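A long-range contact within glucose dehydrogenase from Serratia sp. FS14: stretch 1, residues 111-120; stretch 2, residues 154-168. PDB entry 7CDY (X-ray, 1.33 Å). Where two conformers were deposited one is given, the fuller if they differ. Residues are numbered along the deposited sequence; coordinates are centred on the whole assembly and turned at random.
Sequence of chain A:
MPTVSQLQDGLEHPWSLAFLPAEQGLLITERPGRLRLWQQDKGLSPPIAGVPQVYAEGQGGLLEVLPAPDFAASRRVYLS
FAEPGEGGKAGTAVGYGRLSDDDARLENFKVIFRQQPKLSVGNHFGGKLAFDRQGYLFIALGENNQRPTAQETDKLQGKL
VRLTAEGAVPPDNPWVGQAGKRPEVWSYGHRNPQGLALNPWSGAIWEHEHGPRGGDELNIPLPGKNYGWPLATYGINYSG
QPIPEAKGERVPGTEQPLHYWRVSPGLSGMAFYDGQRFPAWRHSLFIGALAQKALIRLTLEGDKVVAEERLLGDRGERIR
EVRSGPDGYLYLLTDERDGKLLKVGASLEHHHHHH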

# COMPACT_ATOMS: atom_id res chain seq x y z
N VAL A 111 -5.03 -15.26 10.39
CA VAL A 111 -3.75 -14.71 9.94
C VAL A 111 -2.97 -15.78 9.18
O VAL A 111 -2.89 -16.94 9.60
CB VAL A 111 -2.97 -14.19 11.15
CG1 VAL A 111 -1.51 -13.88 10.79
CG2 VAL A 111 -3.66 -12.97 11.74
N ILE A 112 -2.37 -15.38 8.07
CA ILE A 112 -1.54 -16.27 7.25
C ILE A 112 -0.09 -15.83 7.20
O ILE A 112 0.75 -16.59 6.70
CB ILE A 112 -2.10 -16.43 5.82
CG1 ILE A 112 -2.01 -15.10 5.05
CG2 ILE A 112 -3.53 -16.97 5.86
CD1 ILE A 112 -2.30 -15.23 3.56
N PHE A 113 0.23 -14.62 7.65
CA PHE A 113 1.59 -14.10 7.60
C PHE A 113 1.74 -13.03 8.67
O PHE A 113 0.86 -12.18 8.83
CB PHE A 113 1.92 -13.50 6.23
CG PHE A 113 3.19 -12.71 6.22
CD1 PHE A 113 4.42 -13.35 6.12
CD2 PHE A 113 3.17 -11.32 6.37
CE1 PHE A 113 5.61 -12.63 6.15
CE2 PHE A 113 4.35 -10.60 6.40
CZ PHE A 113 5.56 -11.25 6.28
N ARG A 114 2.88 -13.04 9.35
CA ARG A 114 3.20 -12.03 10.35
C ARG A 114 4.61 -11.52 10.12
O ARG A 114 5.54 -12.31 9.96
CB ARG A 114 3.19 -12.63 11.76
CG ARG A 114 1.85 -13.00 12.25
CD ARG A 114 1.91 -13.32 13.73
NE ARG A 114 0.57 -13.28 14.26
CZ ARG A 114 -0.28 -14.30 14.20
NH1 ARG A 114 0.10 -15.45 13.65
NH2 ARG A 114 -1.50 -14.17 14.70
N GLN A 115 4.75 -10.21 10.11
CA GLN A 115 6.07 -9.61 10.19
C GLN A 115 6.72 -10.01 11.51
O GLN A 115 6.11 -9.88 12.59
CB GLN A 115 5.90 -8.10 10.14
CG GLN A 115 7.19 -7.32 10.19
CD GLN A 115 6.97 -5.84 9.98
OE1 GLN A 115 6.10 -5.21 10.60
NE2 GLN A 115 7.76 -5.26 9.09
N GLN A 116 7.96 -10.50 11.44
CA GLN A 116 8.73 -10.84 12.62
C GLN A 116 10.16 -10.37 12.41
O GLN A 116 10.67 -10.43 11.28
CB GLN A 116 8.75 -12.35 12.86
CG GLN A 116 7.39 -12.94 13.20
CD GLN A 116 6.89 -12.52 14.57
OE1 GLN A 116 7.53 -11.76 15.29
NE2 GLN A 116 5.72 -13.02 14.94
N PRO A 117 10.82 -9.87 13.46
CA PRO A 117 10.25 -9.62 14.78
C PRO A 117 9.26 -8.45 14.74
O PRO A 117 9.16 -7.76 13.72
CB PRO A 117 11.48 -9.25 15.62
CG PRO A 117 12.45 -8.68 14.63
CD PRO A 117 12.24 -9.50 13.38
N LYS A 118 8.51 -8.26 15.81
CA LYS A 118 7.66 -7.08 15.94
C LYS A 118 8.48 -5.98 16.60
O LYS A 118 8.92 -6.14 17.75
CB LYS A 118 6.43 -7.42 16.78
CG LYS A 118 5.44 -8.38 16.13
CD LYS A 118 4.33 -8.75 17.12
CE LYS A 118 3.31 -9.70 16.53
NZ LYS A 118 2.43 -8.99 15.56
N LEU A 119 8.69 -4.86 15.89
CA LEU A 119 9.55 -3.80 16.40
C LEU A 119 8.89 -2.43 16.43
O LEU A 119 9.54 -1.47 16.86
CB LEU A 119 10.84 -3.70 15.59
CG LEU A 119 11.73 -4.95 15.58
CD1 LEU A 119 12.91 -4.77 14.64
CD2 LEU A 119 12.23 -5.28 16.98
N SER A 120 7.65 -2.29 15.99
CA SER A 120 7.03 -0.98 15.89
C SER A 120 6.38 -0.55 17.20
O SER A 120 5.83 -1.37 17.94
CB SER A 120 5.96 -0.98 14.80
OG SER A 120 5.41 0.32 14.63
N ASP A 154 17.57 -11.58 7.89
CA ASP A 154 16.82 -12.44 8.79
C ASP A 154 15.64 -11.73 9.45
O ASP A 154 15.00 -12.30 10.33
CB ASP A 154 17.75 -13.05 9.85
CG ASP A 154 18.45 -12.01 10.70
OD1 ASP A 154 18.60 -10.85 10.26
OD2 ASP A 154 18.87 -12.37 11.82
N LYS A 155 15.33 -10.50 9.02
CA LYS A 155 14.24 -9.71 9.60
C LYS A 155 13.27 -9.28 8.51
O LYS A 155 13.69 -8.93 7.41
CB LYS A 155 14.80 -8.50 10.35
CG LYS A 155 15.57 -8.94 11.60
CD LYS A 155 16.04 -7.81 12.46
CE LYS A 155 16.89 -8.36 13.61
NZ LYS A 155 17.80 -7.33 14.17
N LEU A 156 11.98 -9.29 8.83
CA LEU A 156 10.95 -8.95 7.85
C LEU A 156 10.64 -7.45 7.80
O LEU A 156 9.65 -7.04 7.19
CB LEU A 156 9.71 -9.82 8.06
CG LEU A 156 9.98 -11.28 7.70
CD1 LEU A 156 8.89 -12.17 8.25
CD2 LEU A 156 10.10 -11.46 6.19
N GLN A 157 11.50 -6.63 8.38
CA GLN A 157 11.39 -5.18 8.29
C GLN A 157 11.91 -4.69 6.95
O GLN A 157 12.97 -5.12 6.49
CB GLN A 157 12.25 -4.56 9.38
CG GLN A 157 11.57 -4.41 10.72
CD GLN A 157 11.34 -5.74 11.39
OE1 GLN A 157 12.15 -6.68 11.28
NE2 GLN A 157 10.22 -5.85 12.10
N GLY A 158 11.20 -3.74 6.35
CA GLY A 158 11.69 -3.10 5.13
C GLY A 158 11.81 -4.03 3.96
O GLY A 158 12.75 -3.91 3.15
N LYS A 159 10.90 -4.98 3.85
CA LYS A 159 10.91 -6.01 2.83
C LYS A 159 9.62 -5.96 2.04
O LYS A 159 8.55 -5.60 2.56
CB LYS A 159 10.99 -7.41 3.46
CG LYS A 159 12.11 -7.62 4.47
CD LYS A 159 13.45 -7.47 3.80
CE LYS A 159 14.64 -7.90 4.67
NZ LYS A 159 14.94 -6.94 5.75
N LEU A 160 9.71 -6.30 0.76
CA LEU A 160 8.57 -6.74 -0.02
C LEU A 160 8.56 -8.26 0.02
O LEU A 160 9.60 -8.89 -0.20
CB LEU A 160 8.70 -6.25 -1.46
CG LEU A 160 7.58 -6.56 -2.44
CD1 LEU A 160 6.24 -6.11 -1.91
CD2 LEU A 160 7.87 -5.91 -3.78
N VAL A 161 7.41 -8.85 0.32
CA VAL A 161 7.26 -10.29 0.49
C VAL A 161 6.35 -10.82 -0.61
O VAL A 161 5.42 -10.13 -1.03
CB VAL A 161 6.66 -10.56 1.89
CG1 VAL A 161 5.91 -11.88 1.96
CG2 VAL A 161 7.75 -10.48 2.96
N ARG A 162 6.64 -12.03 -1.11
CA ARG A 162 5.77 -12.71 -2.06
C ARG A 162 5.40 -14.08 -1.51
O ARG A 162 6.28 -14.88 -1.19
CB ARG A 162 6.43 -12.89 -3.43
CG ARG A 162 5.47 -13.51 -4.45
CD ARG A 162 6.10 -13.75 -5.82
NE ARG A 162 7.12 -14.79 -5.77
CZ ARG A 162 7.20 -15.83 -6.59
NH1 ARG A 162 6.30 -16.02 -7.55
NH2 ARG A 162 8.19 -16.69 -6.45
N LEU A 163 4.09 -14.35 -1.43
CA LEU A 163 3.55 -15.60 -0.91
C LEU A 163 2.52 -16.17 -1.88
O LEU A 163 2.04 -15.49 -2.78
CB LEU A 163 2.88 -15.41 0.46
CG LEU A 163 3.75 -14.79 1.55
CD1 LEU A 163 2.92 -14.50 2.79
CD2 LEU A 163 4.93 -15.70 1.88
N THR A 164 2.17 -17.44 -1.67
CA THR A 164 1.01 -17.99 -2.35
C THR A 164 -0.27 -17.42 -1.76
O THR A 164 -0.27 -16.73 -0.73
CB THR A 164 0.96 -19.52 -2.22
OG1 THR A 164 0.61 -19.87 -0.88
CG2 THR A 164 2.31 -20.17 -2.60
N ALA A 165 -1.39 -17.76 -2.40
CA ALA A 165 -2.71 -17.36 -1.92
C ALA A 165 -2.98 -17.82 -0.49
O ALA A 165 -3.83 -17.22 0.19
CB ALA A 165 -3.79 -17.94 -2.85
N GLU A 166 -2.32 -18.88 -0.04
CA GLU A 166 -2.51 -19.39 1.31
C GLU A 166 -1.42 -18.96 2.27
O GLU A 166 -1.40 -19.41 3.41
CB GLU A 166 -2.60 -20.93 1.28
CG GLU A 166 -3.77 -21.47 0.47
CD GLU A 166 -5.13 -20.98 0.96
OE1 GLU A 166 -5.24 -20.69 2.17
OE2 GLU A 166 -6.06 -20.93 0.13
N GLY A 167 -0.50 -18.11 1.83
CA GLY A 167 0.58 -17.67 2.68
C GLY A 167 1.81 -18.55 2.68
O GLY A 167 2.70 -18.33 3.50
N ALA A 168 1.88 -19.55 1.80
CA ALA A 168 3.06 -20.39 1.74
C ALA A 168 4.16 -19.70 0.95
O ALA A 168 3.92 -18.78 0.17
CB ALA A 168 2.71 -21.74 1.10
O HOH W 1 3.36 -16.79 5.62
O HOH W 2 0.31 -19.31 6.34
O HOH W 3 12.43 -12.74 11.12

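A buried amide that leaves one of its own atoms without a partner is uncommon, and Q157 offers an example. Its NE2 donates to the carbonyl O of P117 over 2.7 Å, a short hydrogen bond, while its OE1, covered by the contact, has no hydrogen-bonding partner anywhere in the model. The nearest approach of the P117 side chain to that oxygen is through CD, at 3.5 Å from OE1, and CD1 of L119 packs 3.7 Å from CD of Q157.

The case illustrates a general principle: segments distant in sequence are often joined by bonds to backbone carbonyls, with an apolar cluster beside them. Three direct hydrogen bonds link the stretches, and each ends on a main-chain oxygen. The backbone N of L156 donates to O of Q116 at 3.0 Å; NE2 of Q115 donates to O of L156 at 3.2 Å; the Q157 bond to P117 completes the set. Glutamine suits positions 115 and 157 because its long side chain carries an amide donor to a carbonyl. In both residues the CA-to-CB bond points sideways, yet the end of the side chain comes nearer to the other stretch. Q115 does so with chi1 and chi2 both t, Q157 with a more folded m, p conformation. The carbonyl of Q116 does double duty, since water 3 donates to it (2.9 Å to O of Q116) and to O of D154 at 2.7 Å.

Beside this polar network lies the apolar cluster. F113, buried, with its CA-to-CB bond toward stretch 2, meets three aliphatic side chains: its CE1 lies 3.9 Å from CD1 of L156, its CZ 4.1 Å from CG2 of V161, and its CB 3.7 Å from CD1 of L163. V161 and L163 are alternate residues of a strand, so both CA-to-CB bonds can point toward stretch 1, and both side chains reach F113. L156 serves both parts of the contact, its backbone in the hydrogen bonds and its side chain against F113.

At the far end, I112 packs against the type I turn from T164 to G167, with CD1 3.8 Å from N of G167. Glycine fits here twice over: its backbone angles (phi 87°, psi 9°) would jam a CB against the preceding carbonyl, and a CB would sit 2.8 Å from O of I112, a clash. Water 1 bridges the same backbones, donating to O of I112 (2.8 Å) and O of G167 (2.7 Å).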